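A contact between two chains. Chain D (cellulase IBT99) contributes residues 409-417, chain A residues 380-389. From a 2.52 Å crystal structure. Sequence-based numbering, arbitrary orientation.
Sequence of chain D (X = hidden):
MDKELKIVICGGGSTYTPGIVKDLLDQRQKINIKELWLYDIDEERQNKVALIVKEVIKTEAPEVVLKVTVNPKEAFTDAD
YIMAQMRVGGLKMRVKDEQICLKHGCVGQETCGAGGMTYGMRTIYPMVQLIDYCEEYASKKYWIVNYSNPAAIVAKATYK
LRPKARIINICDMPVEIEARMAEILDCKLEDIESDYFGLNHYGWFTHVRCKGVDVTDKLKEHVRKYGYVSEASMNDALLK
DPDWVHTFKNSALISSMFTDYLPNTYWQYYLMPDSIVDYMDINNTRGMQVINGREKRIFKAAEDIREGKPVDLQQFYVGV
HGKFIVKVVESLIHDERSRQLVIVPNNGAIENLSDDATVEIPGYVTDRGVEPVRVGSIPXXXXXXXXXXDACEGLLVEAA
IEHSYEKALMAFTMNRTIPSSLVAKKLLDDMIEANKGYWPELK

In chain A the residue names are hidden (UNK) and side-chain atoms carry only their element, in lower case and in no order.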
# COMPACT_ATOMS: atom_id res chain seq x y z
N LEU D 409 -17.98 -8.08 -20.83
CA LEU D 409 -17.95 -9.53 -20.67
C LEU D 409 -17.14 -9.92 -19.43
O LEU D 409 -17.52 -10.86 -18.72
CB LEU D 409 -17.36 -10.17 -21.92
CG LEU D 409 -17.17 -11.69 -21.89
CD1 LEU D 409 -18.51 -12.40 -21.76
CD2 LEU D 409 -16.42 -12.15 -23.13
N MSE D 410 -16.04 -9.23 -19.18
CA MSE D 410 -15.22 -9.48 -18.00
C MSE D 410 -15.99 -9.19 -16.72
O MSE D 410 -15.88 -9.93 -15.74
CB MSE D 410 -13.94 -8.64 -18.05
CG MSE D 410 -12.89 -9.16 -19.01
SE MSE D 410 -11.40 -7.91 -19.22
CE MSE D 410 -10.15 -9.08 -20.15
N ALA D 411 -16.78 -8.12 -16.74
CA ALA D 411 -17.60 -7.78 -15.58
C ALA D 411 -18.69 -8.81 -15.35
O ALA D 411 -18.99 -9.17 -14.20
CB ALA D 411 -18.20 -6.39 -15.75
N PHE D 412 -19.30 -9.30 -16.43
CA PHE D 412 -20.32 -10.34 -16.30
C PHE D 412 -19.73 -11.64 -15.76
O PHE D 412 -20.35 -12.32 -14.94
CB PHE D 412 -21.01 -10.57 -17.64
CG PHE D 412 -22.23 -9.72 -17.86
CD1 PHE D 412 -22.17 -8.35 -17.71
CD2 PHE D 412 -23.43 -10.30 -18.22
CE1 PHE D 412 -23.29 -7.56 -17.91
CE2 PHE D 412 -24.56 -9.52 -18.42
CZ PHE D 412 -24.48 -8.15 -18.26
N THR D 413 -18.52 -11.99 -16.21
CA THR D 413 -17.88 -13.21 -15.72
C THR D 413 -17.50 -13.10 -14.25
O THR D 413 -17.52 -14.10 -13.53
CB THR D 413 -16.64 -13.52 -16.57
OG1 THR D 413 -16.99 -13.49 -17.96
CG2 THR D 413 -16.08 -14.89 -16.22
N MSE D 414 -17.17 -11.90 -13.79
CA MSE D 414 -16.72 -11.69 -12.42
C MSE D 414 -17.85 -11.86 -11.39
O MSE D 414 -17.60 -12.26 -10.26
CB MSE D 414 -16.10 -10.30 -12.27
CG MSE D 414 -15.38 -10.07 -10.95
SE MSE D 414 -13.72 -11.08 -10.84
CE MSE D 414 -12.76 -10.23 -12.30
N ASN D 415 -19.07 -11.55 -11.81
CA ASN D 415 -20.20 -11.58 -10.89
C ASN D 415 -20.44 -13.00 -10.37
O ASN D 415 -20.31 -13.98 -11.12
CB ASN D 415 -21.46 -11.06 -11.58
CG ASN D 415 -22.57 -10.73 -10.60
OD1 ASN D 415 -23.37 -11.59 -10.23
ND2 ASN D 415 -22.63 -9.47 -10.18
N ARG D 416 -20.77 -13.11 -9.08
CA ARG D 416 -20.93 -14.42 -8.46
C ARG D 416 -22.16 -15.14 -9.00
O ARG D 416 -22.13 -16.36 -9.19
CB ARG D 416 -21.02 -14.28 -6.94
CG ARG D 416 -19.79 -13.69 -6.29
CD ARG D 416 -19.85 -13.81 -4.78
NE ARG D 416 -19.89 -15.20 -4.34
CZ ARG D 416 -18.80 -15.93 -4.09
NH1 ARG D 416 -17.60 -15.40 -4.23
NH2 ARG D 416 -18.93 -17.20 -3.70
N THR D 417 -23.25 -14.41 -9.24
CA THR D 417 -24.50 -15.03 -9.67
C THR D 417 -24.39 -15.68 -11.04
O THR D 417 -25.29 -16.45 -11.42
CB THR D 417 -25.63 -13.99 -9.69
OG1 THR D 417 -25.33 -12.99 -10.66
CG2 THR D 417 -25.76 -13.34 -8.32
N UNK A 380 -7.35 -4.92 -13.82
CA UNK A 380 -8.41 -5.16 -12.84
C UNK A 380 -9.02 -6.55 -12.98
O UNK A 380 -9.27 -7.22 -11.97
c UNK A 380 -11.82 -3.31 -12.37
c UNK A 380 -11.05 -1.06 -11.69
n UNK A 380 -11.65 -2.21 -11.42
c UNK A 380 -9.50 -4.08 -12.97
c UNK A 380 -10.77 -4.40 -12.20
n UNK A 380 -10.55 -0.84 -12.90
n UNK A 380 -10.94 -0.13 -10.76
N UNK A 381 -9.26 -7.00 -14.21
CA UNK A 381 -9.93 -8.28 -14.41
C UNK A 381 -9.14 -9.44 -13.81
O UNK A 381 -9.73 -10.42 -13.34
c UNK A 381 -12.40 -11.60 -16.06
c UNK A 381 -10.68 -9.91 -16.20
c UNK A 381 -10.19 -8.53 -15.90
c UNK A 381 -11.93 -10.33 -15.78
c UNK A 381 -10.35 -12.08 -17.20
c UNK A 381 -9.90 -10.80 -16.92
c UNK A 381 -11.60 -12.48 -16.77
N UNK A 382 -7.82 -9.35 -13.82
CA UNK A 382 -6.98 -10.42 -13.29
C UNK A 382 -6.66 -10.23 -11.81
O UNK A 382 -6.31 -11.20 -11.14
c UNK A 382 -6.21 -9.53 -17.73
c UNK A 382 -5.69 -10.52 -14.10
c UNK A 382 -6.25 -11.82 -16.19
o UNK A 382 -6.75 -10.83 -19.66
c UNK A 382 -6.51 -11.89 -17.55
c UNK A 382 -5.96 -9.46 -16.38
c UNK A 382 -6.49 -10.75 -18.31
c UNK A 382 -5.96 -10.60 -15.59
N UNK A 383 -6.78 -9.00 -11.30
CA UNK A 383 -6.66 -8.79 -9.86
C UNK A 383 -7.85 -9.39 -9.12
O UNK A 383 -7.68 -10.12 -8.14
c UNK A 383 -6.75 -5.44 -7.87
c UNK A 383 -7.07 -5.09 -6.43
n UNK A 383 -6.03 -5.59 -5.49
c UNK A 383 -6.54 -7.29 -9.56
c UNK A 383 -6.69 -6.95 -8.08
N UNK A 384 -9.07 -9.11 -9.60
CA UNK A 384 -10.25 -9.60 -8.92
C UNK A 384 -10.36 -11.11 -8.91
O UNK A 384 -10.87 -11.70 -7.96
N UNK A 385 -9.88 -11.77 -9.97
CA UNK A 385 -9.88 -13.22 -10.01
C UNK A 385 -8.88 -13.80 -9.02
O UNK A 385 -9.18 -14.79 -8.33
c UNK A 385 -9.58 -13.72 -11.42
c UNK A 385 -10.71 -13.58 -12.45
c UNK A 385 -10.22 -13.95 -13.84
c UNK A 385 -11.89 -14.46 -12.05
N UNK A 386 -7.69 -13.21 -8.92
CA UNK A 386 -6.69 -13.70 -7.99
C UNK A 386 -7.08 -13.35 -6.55
O UNK A 386 -6.82 -14.13 -5.63
c UNK A 386 -3.56 -13.08 -10.22
c UNK A 386 -4.26 -13.54 -7.32
c UNK A 386 -4.88 -13.65 -9.74
c UNK A 386 -5.30 -13.14 -8.35
N UNK A 387 -7.71 -12.20 -6.34
CA UNK A 387 -8.13 -11.82 -4.99
C UNK A 387 -9.14 -12.80 -4.42
O UNK A 387 -9.12 -13.10 -3.22
c UNK A 387 -7.68 -9.29 -5.12
o UNK A 387 -7.17 -9.72 -2.83
c UNK A 387 -6.88 -9.06 -3.85
o UNK A 387 -5.96 -8.22 -3.87
c UNK A 387 -8.71 -10.40 -4.99
N UNK A 388 -10.03 -13.33 -5.27
CA UNK A 388 -11.02 -14.29 -4.80
C UNK A 388 -10.36 -15.61 -4.41
O UNK A 388 -10.64 -16.16 -3.34
o UNK A 388 -14.16 -15.06 -7.59
c UNK A 388 -13.16 -15.51 -5.47
n UNK A 388 -15.21 -16.52 -6.25
c UNK A 388 -12.09 -14.51 -5.86
c UNK A 388 -14.22 -15.68 -6.53
N UNK A 389 -9.49 -16.13 -5.27
CA UNK A 389 -8.83 -17.40 -4.98
C UNK A 389 -7.85 -17.27 -3.82
O UNK A 389 -7.75 -18.18 -2.99
c UNK A 389 -8.73 -20.37 -6.14
c UNK A 389 -8.83 -19.07 -6.92
c UNK A 389 -8.11 -17.92 -6.23
o UNK A 389 -9.66 -20.75 -5.43
n UNK A 389 -7.60 -21.05 -6.27

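Position 380 carries three carbons, a nitrogen, and a carbon holding two more nitrogens, and it makes no contact: a guanidinium, so Arg380(A). CG of Arg380(A) comes no nearer to the 409-417 stretch than 6.2 Å, from CE of Met414(D), and the residue adds almost nothing.

Position 381 has one carbon followed by a ring of six carbons with no oxygen, with Met410(D) packed over one face and the end of Met414(D) beside it. This is Phe381(A). Its CA-to-CB bond points toward chain D, and chi1 is t. CG of Met410(D) lies 3.7 Å from the Phe381(A) ring centroid, a CH-pi contact; CB of Met410(D) comes within 3.5 Å of CD1 of Phe381(A). SE of Met410(D), a selenomethionine, lies oblique to the ring, 4.3 Å from its centroid.

At position 382 a similar six-carbon ring bears one oxygen, and its far end meets the tip of Met410(D); hence Tyr382(A). Its CA-to-CB bond points away, yet the end of the ring returns, with OH of Tyr382(A) 3.9 Å from CE of Met410(D).

Position 383 is four carbons in a row ending in nitrogen, without contact: Lys383(A). Its CA-to-CB bond is sideways and its end leads away from the 409-417 stretch.

Position 384 has no side-chain atoms, and its backbone lies against Met414(D), so it is Gly384(A). C of Gly384(A) is 3.9 Å from SE of Met414(D). An ideal CB of Gly384(A) would point toward chain D and sit a tight 3.2 Å from CE of Met414(D); the bare backbone leaves that space to the methyl.

Position 385 shows four carbons forked at the second, touching the end of Met414(D): Leu385(A). The bond to CB runs sideways, but the end comes nearer, and CG of Leu385(A) lies 3.9 Å from CE of Met414(D).

Position 386 has four carbons forked at the first, one arm two carbons long, out of reach of the 409-417 stretch: Ile386(A).

Position 387 has three carbons, the third carrying two oxygens, and is also out of reach: Glu387(A). Its OE2 accepts a 3.1 Å salt-bridge hydrogen bond from NZ of Lys383(A), one helical turn back.

Position 388 has three carbons, the last with one oxygen and one nitrogen, and its end meets Arg416(D): Gln388(A), extended with chi1 and chi2 both t. NE2 of Gln388(A) is 3.3 Å from NH1 of Arg416(D), but both are donors, so they pack without bonding; each is satisfied elsewhere in the structure.

Position 389 repeats that composition out of reach: Gln389(A).

The contact pairs two helices running nearly parallel, 8° apart, with axes 10.6 Å apart at closest approach. No hydrogen bond crosses it; packing does the work. Met410(D) covers the Phe381(A) ring, while Met414(D), one turn on, folds its end (chi2 and chi3 both p) against Phe381(A), Gly384(A) and Leu385(A). The rule to read is a methionine-type side chain, here selenomethionine, laid over an aromatic face, and a second with its end against a glycine.

Chain A, residues 380-389: RFYKGLIEQQ
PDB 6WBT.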